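Local coordinates for protein anthranilate synthase component I (Streptococcus pneumoniae serotype 4, PDB 5KCK) that is one component chain of an anthranilate synthase, a protein of mixed helices and large antiparallel beta-sheets, at residues Val125-Met130 with Ser148-Glu153; Ala301-Leu306 with Leu340-Lys345. All coordinates share one frame; numbering follows the deposited sequence.

Contact 1 (Val125-Met130 with Ser148-Glu153); sequences VYESYM and SERSQE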
ATOM      1  N   VAL A 125      -9.945   4.577  27.713  1.00 20.45           N
ATOM      2  CA  VAL A 125     -10.986   3.612  27.359  1.00 26.11           C
ATOM      3  C   VAL A 125     -11.972   4.286  26.414  1.00 22.13           C
ATOM      4  O   VAL A 125     -12.608   5.279  26.783  1.00 26.10           O
ATOM      5  CB  VAL A 125     -11.693   3.072  28.610  1.00 22.50           C
ATOM      6  CG1 VAL A 125     -12.688   2.001  28.228  1.00 19.23           C
ATOM      7  CG2 VAL A 125     -10.664   2.547  29.606  1.00 18.98           C
ATOM      8  N   TYR A 126     -12.118   3.737  25.206  1.00 21.38           N
ATOM      9  CA  TYR A 126     -12.796   4.413  24.104  1.00 18.04           C
ATOM     10  C   TYR A 126     -13.994   3.628  23.580  1.00 28.68           C
ATOM     11  O   TYR A 126     -13.922   2.406  23.382  1.00 23.34           O
ATOM     12  CB  TYR A 126     -11.857   4.639  22.911  1.00 17.51           C
ATOM     13  CG  TYR A 126     -10.649   5.495  23.182  1.00 21.60           C
ATOM     14  CD1 TYR A 126     -10.694   6.876  23.016  1.00 19.88           C
ATOM     15  CD2 TYR A 126      -9.453   4.918  23.576  1.00 19.07           C
ATOM     16  CE1 TYR A 126      -9.568   7.660  23.247  1.00 21.79           C
ATOM     17  CE2 TYR A 126      -8.335   5.684  23.813  1.00 16.70           C
ATOM     18  CZ  TYR A 126      -8.392   7.054  23.650  1.00 19.41           C
ATOM     19  OH  TYR A 126      -7.261   7.808  23.889  1.00 24.18           O
ATOM     20  N   GLU A 127     -15.074   4.358  23.298  1.00 25.04           N
ATOM     21  CA  GLU A 127     -16.176   3.880  22.472  1.00 24.72           C
ATOM     22  C   GLU A 127     -16.384   4.769  21.252  1.00 19.52           C
ATOM     23  O   GLU A 127     -17.373   4.597  20.530  1.00 24.12           O
ATOM     24  CB  GLU A 127     -17.471   3.795  23.286  1.00 22.66           C
ATOM     25  CG  GLU A 127     -17.834   5.093  23.977  1.00 29.21           C
ATOM     26  CD  GLU A 127     -19.060   4.959  24.872  1.00 34.55           C
ATOM     27  OE1 GLU A 127     -19.315   3.838  25.382  1.00 29.40           O
ATOM     28  OE2 GLU A 127     -19.772   5.976  25.046  1.00 31.54           O
ATOM     29  N   SER A 128     -15.473   5.708  21.006  1.00 21.53           N
ATOM     30  CA  SER A 128     -15.513   6.582  19.838  1.00 19.37           C
ATOM     31  C   SER A 128     -14.171   6.465  19.141  1.00 23.04           C
ATOM     32  O   SER A 128     -13.143   6.828  19.722  1.00 23.53           O
ATOM     33  CB  SER A 128     -15.779   8.039  20.236  1.00 23.66           C
ATOM     34  OG  SER A 128     -16.872   8.134  21.134  1.00 31.56           O
ATOM     35  N   TYR A 129     -14.176   5.979  17.906  1.00 18.54           N
ATOM     36  CA  TYR A 129     -12.921   5.680  17.232  1.00 21.54           C
ATOM     37  C   TYR A 129     -13.190   5.453  15.747  1.00 18.54           C
ATOM     38  O   TYR A 129     -14.335   5.293  15.313  1.00 23.67           O
ATOM     39  CB  TYR A 129     -12.243   4.455  17.868  1.00 21.37           C
ATOM     40  CG  TYR A 129     -13.098   3.213  17.770  1.00 22.50           C
ATOM     41  CD1 TYR A 129     -14.112   2.971  18.695  1.00 27.04           C
ATOM     42  CD2 TYR A 129     -12.916   2.303  16.739  1.00 20.71           C
ATOM     43  CE1 TYR A 129     -14.908   1.845  18.613  1.00 22.68           C
ATOM     44  CE2 TYR A 129     -13.707   1.168  16.643  1.00 21.64           C
ATOM     45  CZ  TYR A 129     -14.706   0.952  17.584  1.00 27.45           C
ATOM     46  OH  TYR A 129     -15.503  -0.158  17.502  1.00 29.57           O
HETATM   47  N   MSE A 130     -12.112   5.453  14.974  1.00 20.80           N
HETATM   48  CA  MSE A 130     -12.144   5.127  13.552  1.00 18.91           C
HETATM   49  C   MSE A 130     -11.187   3.986  13.293  1.00 21.25           C
HETATM   50  O   MSE A 130     -10.137   3.909  13.926  1.00 24.93           O
HETATM   51  CB  MSE A 130     -11.712   6.305  12.681  1.00 19.13           C
HETATM   52  CG  MSE A 130     -12.455   7.587  12.861  1.00 55.14           C
HETATM   53 SE   MSE A 130     -11.477   8.956  11.876  0.82 43.74          SE
HETATM   54  CE  MSE A 130     -11.471   8.214  10.179  1.00 23.76           C
ATOM     55  N   SER A 148     -20.957   3.529  28.258  1.00 31.46           N
ATOM     56  CA  SER A 148     -21.800   4.626  28.705  1.00 32.59           C
ATOM     57  C   SER A 148     -23.289   4.312  28.712  1.00 34.75           C
ATOM     58  O   SER A 148     -24.036   4.997  29.421  1.00 36.57           O
ATOM     59  CB  SER A 148     -21.585   5.852  27.806  1.00 30.57           C
ATOM     60  OG  SER A 148     -21.942   5.523  26.476  1.00 30.67           O
ATOM     61  N   GLU A 149     -23.738   3.311  27.949  1.00 26.39           N
ATOM     62  CA  GLU A 149     -25.161   3.065  27.687  1.00 36.42           C
ATOM     63  C   GLU A 149     -25.840   4.271  27.032  1.00 36.87           C
ATOM     64  O   GLU A 149     -27.031   4.507  27.236  1.00 40.67           O
ATOM     65  CB  GLU A 149     -25.907   2.651  28.960  1.00 39.53           C
ATOM     66  CG  GLU A 149     -25.150   1.645  29.823  1.00 49.80           C
ATOM     67  CD  GLU A 149     -24.983   0.288  29.161  1.00 58.96           C
ATOM     68  OE1 GLU A 149     -25.936  -0.179  28.504  1.00 62.68           O
ATOM     69  OE2 GLU A 149     -23.894  -0.313  29.301  1.00 64.14           O
ATOM     70  N   ARG A 150     -25.081   5.036  26.242  1.00 38.36           N
ATOM     71  CA  ARG A 150     -25.622   6.137  25.453  1.00 36.73           C
ATOM     72  C   ARG A 150     -26.811   5.683  24.614  1.00 30.82           C
ATOM     73  O   ARG A 150     -26.847   4.560  24.106  1.00 33.85           O
ATOM     74  CB  ARG A 150     -24.544   6.690  24.509  1.00 39.91           C
ATOM     75  CG  ARG A 150     -23.548   7.636  25.134  1.00 46.79           C
ATOM     76  CD  ARG A 150     -22.661   8.300  24.073  1.00 46.67           C
ATOM     77  NE  ARG A 150     -21.716   7.398  23.412  1.00 34.35           N
ATOM     78  CZ  ARG A 150     -20.987   7.735  22.346  1.00 37.52           C
ATOM     79  NH1 ARG A 150     -21.099   8.951  21.820  1.00 22.92           N
ATOM     80  NH2 ARG A 150     -20.145   6.860  21.802  1.00 21.91           N
ATOM     81  N   SER A 151     -27.772   6.581  24.432  1.00 29.38           N
ATOM     82  CA  SER A 151     -28.861   6.304  23.510  1.00 30.89           C
ATOM     83  C   SER A 151     -28.362   6.316  22.065  1.00 31.63           C
ATOM     84  O   SER A 151     -27.320   6.893  21.739  1.00 35.00           O
ATOM     85  CB  SER A 151     -29.977   7.330  23.661  1.00 32.56           C
ATOM     86  OG  SER A 151     -29.683   8.496  22.913  1.00 35.40           O
ATOM     87  N   GLN A 152     -29.145   5.679  21.190  1.00 31.80           N
ATOM     88  CA  GLN A 152     -28.856   5.718  19.761  1.00 29.33           C
ATOM     89  C   GLN A 152     -28.880   7.147  19.229  1.00 35.69           C
ATOM     90  O   GLN A 152     -28.131   7.475  18.299  1.00 34.35           O
ATOM     91  CB  GLN A 152     -29.859   4.843  19.008  1.00 30.43           C
ATOM     92  CG  GLN A 152     -29.606   4.717  17.514  1.00 32.69           C
ATOM     93  CD  GLN A 152     -28.409   3.841  17.182  1.00 43.86           C
ATOM     94  OE1 GLN A 152     -28.109   2.870  17.885  1.00 39.89           O
ATOM     95  NE2 GLN A 152     -27.715   4.185  16.100  1.00 53.43           N
ATOM     96  N   GLU A 153     -29.724   8.007  19.811  1.00 30.38           N
ATOM     97  CA  GLU A 153     -29.733   9.418  19.436  1.00 32.25           C
ATOM     98  C   GLU A 153     -28.391  10.077  19.735  1.00 33.36           C
ATOM     99  O   GLU A 153     -27.896  10.881  18.939  1.00 31.01           O
ATOM    100  CB  GLU A 153     -30.854  10.154  20.173  1.00 34.19           C
ATOM    101  CG  GLU A 153     -32.252   9.814  19.701  1.00 39.30           C
ATOM    102  CD  GLU A 153     -33.336  10.488  20.536  1.00 47.82           C
ATOM    103  OE1 GLU A 153     -33.026  10.977  21.648  1.00 54.17           O
ATOM    104  OE2 GLU A 153     -34.496  10.525  20.075  1.00 42.39           O
TER
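A buried carboxylate joins two connections of the N-terminal part of the fold: Glu127, where strand 121-126 passes into strand 128-133, meets an ST turn made by Ser148 and Arg150 just ahead of helix 152-166. Both oxygens are gripped. Glu127 OE2 accepts a hydrogen bond from Ser148 OG at 2.6 Å, through the syn lone pair, and forms a salt bridge with Arg150 NE at 2.9 Å. The other oxygen, OE1, takes a weak bond from the backbone N of Ser148 (3.3 Å, bent to 123°) and a hydrogen bond from the N of Tyr147. Beyond CG the glutamate chain runs straight (chi2 -175°), which carries the carboxylate across to the loop; there the guanidinium arrives from the opposite direction, its plane only 16° from that of the carboxylate, though OE2 approaches it obliquely and lies closest to NE. Arg150 NH2 is farther from OE2 and finds its main partners in the side chain of Glu143 and the carbonyl of Asp144. Ser128 OG, 3.6 Å from Arg150 NH2, bonds to the same Glu143. A small hydroxyl suits position 148, for while giving its proton to Glu127, Ser148 OG also accepts from Arg150 N at 3.2 Å, fixing the backbone that presents the arginine. Here a partly buried salt bridge is built onto an ST turn, tying a strand junction to the loop that leads into a helix.

Contact 2 (Ala301-Leu306 with Leu340-Lys345); sequences AEHRML and LTSVVK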
ATOM      1  N   ALA A 301      21.103 -20.190  18.141  1.00 46.57           N
ATOM      2  CA  ALA A 301      20.888 -20.512  19.549  1.00 50.91           C
ATOM      3  C   ALA A 301      20.137 -19.394  20.261  1.00 55.93           C
ATOM      4  O   ALA A 301      19.227 -19.658  21.056  1.00 53.96           O
ATOM      5  CB  ALA A 301      22.223 -20.785  20.243  1.00 50.24           C
ATOM      6  N   GLU A 302      20.507 -18.139  19.990  1.00 57.33           N
ATOM      7  CA  GLU A 302      19.752 -17.001  20.506  1.00 60.26           C
ATOM      8  C   GLU A 302      18.274 -17.129  20.163  1.00 51.79           C
ATOM      9  O   GLU A 302      17.406 -17.045  21.040  1.00 43.56           O
ATOM     10  CB  GLU A 302      20.311 -15.696  19.933  1.00 75.91           C
ATOM     11  CG  GLU A 302      21.422 -15.048  20.738  1.00 89.86           C
ATOM     12  CD  GLU A 302      20.895 -14.112  21.813  1.00 96.68           C
ATOM     13  OE1 GLU A 302      21.432 -14.144  22.941  1.00101.39           O
ATOM     14  OE2 GLU A 302      19.947 -13.344  21.530  1.00 93.85           O
ATOM     15  N   HIS A 303      17.973 -17.343  18.882  1.00 48.99           N
ATOM     16  CA  HIS A 303      16.584 -17.417  18.453  1.00 46.64           C
ATOM     17  C   HIS A 303      15.871 -18.604  19.090  1.00 49.24           C
ATOM     18  O   HIS A 303      14.769 -18.464  19.632  1.00 40.35           O
ATOM     19  CB  HIS A 303      16.510 -17.505  16.934  1.00 43.35           C
ATOM     20  CG  HIS A 303      15.112 -17.614  16.418  1.00 45.26           C
ATOM     21  ND1 HIS A 303      14.313 -16.514  16.199  1.00 42.27           N
ATOM     22  CD2 HIS A 303      14.358 -18.696  16.109  1.00 42.28           C
ATOM     23  CE1 HIS A 303      13.131 -16.911  15.765  1.00 43.13           C
ATOM     24  NE2 HIS A 303      13.132 -18.231  15.697  1.00 44.73           N
ATOM     25  N   ARG A 304      16.481 -19.788  19.019  1.00 38.86           N
ATOM     26  CA  ARG A 304      15.878 -20.974  19.611  1.00 44.73           C
ATOM     27  C   ARG A 304      15.534 -20.742  21.079  1.00 44.94           C
ATOM     28  O   ARG A 304      14.478 -21.172  21.556  1.00 42.85           O
ATOM     29  CB  ARG A 304      16.836 -22.151  19.451  1.00 40.49           C
ATOM     30  CG  ARG A 304      16.239 -23.516  19.643  1.00 54.51           C
ATOM     31  CD  ARG A 304      17.293 -24.578  19.322  1.00 55.97           C
ATOM     32  NE  ARG A 304      18.036 -24.242  18.107  1.00 64.97           N
ATOM     33  CZ  ARG A 304      19.353 -24.046  18.047  1.00 65.45           C
ATOM     34  NH1 ARG A 304      20.108 -24.169  19.134  1.00 56.21           N
ATOM     35  NH2 ARG A 304      19.919 -23.737  16.888  1.00 67.59           N
HETATM   36  N   MSE A 305      16.404 -20.041  21.800  1.00 47.20           N
HETATM   37  CA  MSE A 305      16.197 -19.731  23.208  1.00 47.38           C
HETATM   38  C   MSE A 305      14.933 -18.896  23.389  1.00 43.70           C
HETATM   39  O   MSE A 305      14.179 -19.088  24.343  1.00 36.46           O
HETATM   40  CB  MSE A 305      17.413 -18.993  23.765  1.00 63.73           C
HETATM   41  CG  MSE A 305      17.790 -19.349  25.192  1.00 91.90           C
HETATM   42 SE   MSE A 305      19.735 -19.442  25.440  1.00122.05          SE
HETATM   43  CE  MSE A 305      20.099 -21.149  24.560  1.00121.18           C
ATOM     44  N   LEU A 306      14.700 -17.972  22.455  1.00 33.78           N
ATOM     45  CA  LEU A 306      13.500 -17.145  22.530  1.00 33.67           C
ATOM     46  C   LEU A 306      12.260 -17.940  22.145  1.00 37.42           C
ATOM     47  O   LEU A 306      11.181 -17.720  22.702  1.00 29.43           O
ATOM     48  CB  LEU A 306      13.643 -15.917  21.634  1.00 31.96           C
ATOM     49  CG  LEU A 306      13.065 -14.644  22.236  1.00 57.57           C
ATOM     50  CD1 LEU A 306      13.941 -14.149  23.379  1.00 55.99           C
ATOM     51  CD2 LEU A 306      12.910 -13.587  21.167  1.00 62.67           C
ATOM     52  N   LEU A 340      15.994 -13.743  12.637  1.00 67.55           N
ATOM     53  CA  LEU A 340      15.299 -15.016  12.486  1.00 60.51           C
ATOM     54  C   LEU A 340      13.949 -14.944  13.190  1.00 56.71           C
ATOM     55  O   LEU A 340      13.855 -14.443  14.315  1.00 56.71           O
ATOM     56  CB  LEU A 340      16.138 -16.153  13.066  1.00 49.25           C
ATOM     57  CG  LEU A 340      17.487 -16.356  12.373  1.00 48.13           C
ATOM     58  CD1 LEU A 340      18.455 -17.115  13.273  1.00 52.41           C
ATOM     59  CD2 LEU A 340      17.286 -17.084  11.052  1.00 42.26           C
ATOM     60  N   THR A 341      12.902 -15.446  12.527  1.00 55.35           N
ATOM     61  CA  THR A 341      11.536 -15.257  12.998  1.00 55.37           C
ATOM     62  C   THR A 341      10.802 -16.585  13.176  1.00 46.67           C
ATOM     63  O   THR A 341      11.002 -17.542  12.419  1.00 33.69           O
ATOM     64  CB  THR A 341      10.738 -14.356  12.041  1.00 57.89           C
ATOM     65  OG1 THR A 341       9.497 -13.993  12.652  1.00 67.58           O
ATOM     66  CG2 THR A 341      10.439 -15.072  10.741  1.00 30.15           C
ATOM     67  N   SER A 342       9.925 -16.617  14.181  1.00 40.76           N
ATOM     68  CA  SER A 342       9.105 -17.787  14.465  1.00 33.29           C
ATOM     69  C   SER A 342       7.757 -17.349  15.024  1.00 37.72           C
ATOM     70  O   SER A 342       7.587 -16.213  15.482  1.00 31.13           O
ATOM     71  CB  SER A 342       9.789 -18.735  15.458  1.00 32.23           C
ATOM     72  OG  SER A 342      11.016 -19.233  14.958  1.00 35.38           O
ATOM     73  N   VAL A 343       6.805 -18.282  15.011  1.00 37.68           N
ATOM     74  CA  VAL A 343       5.464 -18.066  15.549  1.00 31.17           C
ATOM     75  C   VAL A 343       5.132 -19.206  16.508  1.00 32.39           C
ATOM     76  O   VAL A 343       5.267 -20.385  16.157  1.00 25.85           O
ATOM     77  CB  VAL A 343       4.411 -17.967  14.423  1.00 32.03           C
ATOM     78  CG1 VAL A 343       3.011 -17.788  14.993  1.00 24.07           C
ATOM     79  CG2 VAL A 343       4.750 -16.812  13.473  1.00 27.54           C
ATOM     80  N   VAL A 344       4.713 -18.852  17.721  1.00 31.27           N
ATOM     81  CA  VAL A 344       4.271 -19.808  18.731  1.00 23.48           C
ATOM     82  C   VAL A 344       2.837 -19.464  19.107  1.00 32.55           C
ATOM     83  O   VAL A 344       2.517 -18.291  19.333  1.00 21.63           O
ATOM     84  CB  VAL A 344       5.174 -19.786  19.976  1.00 29.13           C
ATOM     85  CG1 VAL A 344       4.828 -20.966  20.902  1.00 31.02           C
ATOM     86  CG2 VAL A 344       6.643 -19.804  19.575  1.00 29.82           C
ATOM     87  N   LYS A 345       1.979 -20.484  19.174  1.00 23.05           N
ATOM     88  CA  LYS A 345       0.566 -20.299  19.475  1.00 25.61           C
ATOM     89  C   LYS A 345       0.099 -21.358  20.462  1.00 26.98           C
ATOM     90  O   LYS A 345       0.602 -22.488  20.471  1.00 23.75           O
ATOM     91  CB  LYS A 345      -0.308 -20.382  18.211  1.00 24.46           C
ATOM     92  CG  LYS A 345      -0.126 -19.232  17.239  1.00 22.84           C
ATOM     93  CD  LYS A 345      -0.858 -19.497  15.926  1.00 29.26           C
ATOM     94  CE  LYS A 345      -0.844 -18.266  15.032  1.00 29.39           C
ATOM     95  NZ  LYS A 345      -1.475 -17.089  15.733  1.00 30.38           N
TER
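Between these two segments the helix-on-sheet contact is carried by His303, a buried residue of helix 297-316 that lays its ring along strand 338-347, against Leu340 and Ser342, at one end of the large antiparallel sheet. The two short segments run nearly alongside, their axes 9.0 Å apart and their directions differing by 19°. A chi1 of 179° sets the imidazole opposite the backbone N and sends it from the helix to the strand. One ring face receives Leu340 CB, which sits 3.6 Å above the plane, displaced from the ring centre; this is a CH-pi contact, 3.9 Å from CB to the ring centroid. Farther out on the same leucine, CD1 comes within 4.2 Å of His303 CB, a plain aliphatic touch. The outer end of the ring is held at its edge, where His303 NE2 and Ser342 OG share a very short hydrogen bond of 2.5 Å, a length to be read with some caution; either atom could be the donor. His303 ND1 lies 2.8 Å from the carbonyl O of Leu340, but the angle is too poor for a hydrogen bond. Histidine fits the place because its flat ring can rest against a leucine while a ring nitrogen meets a hydroxyl. Serine keeps that hydroxyl close to the strand, where OG is also bonded to the backbone N of Met329. Leu340 and Ser342 point to the helix, and Val344 touches it farther along, at Arg311 and Ile314. Strand 338-347 runs between 267-270 and the outermost strand 324-333, whose Met329 also packs on His303, so the helix covers both of these last two strands of the sheet.

In the fold
The two contacts lie on opposite sides of the chain's centre, about 40 Å apart between their own centres and about 22 Å at their nearest atoms, and do not touch. Along the chain they come in series, 125-130 with 148-153 closing before 301-306 with 340-345 begins. One large antiparallel sheet nevertheless reaches both: contact 1 borders it through strand 121-126, contact 2 through strand 338-347, next to the outermost strand at the far end. Their settings differ as well. Contact 1 is partly buried and close to the second subunit, where the carbonyl O of His25 of that subunit is hydrogen-bonded to Tyr126 OH, whereas contact 2 is buried within its own chain.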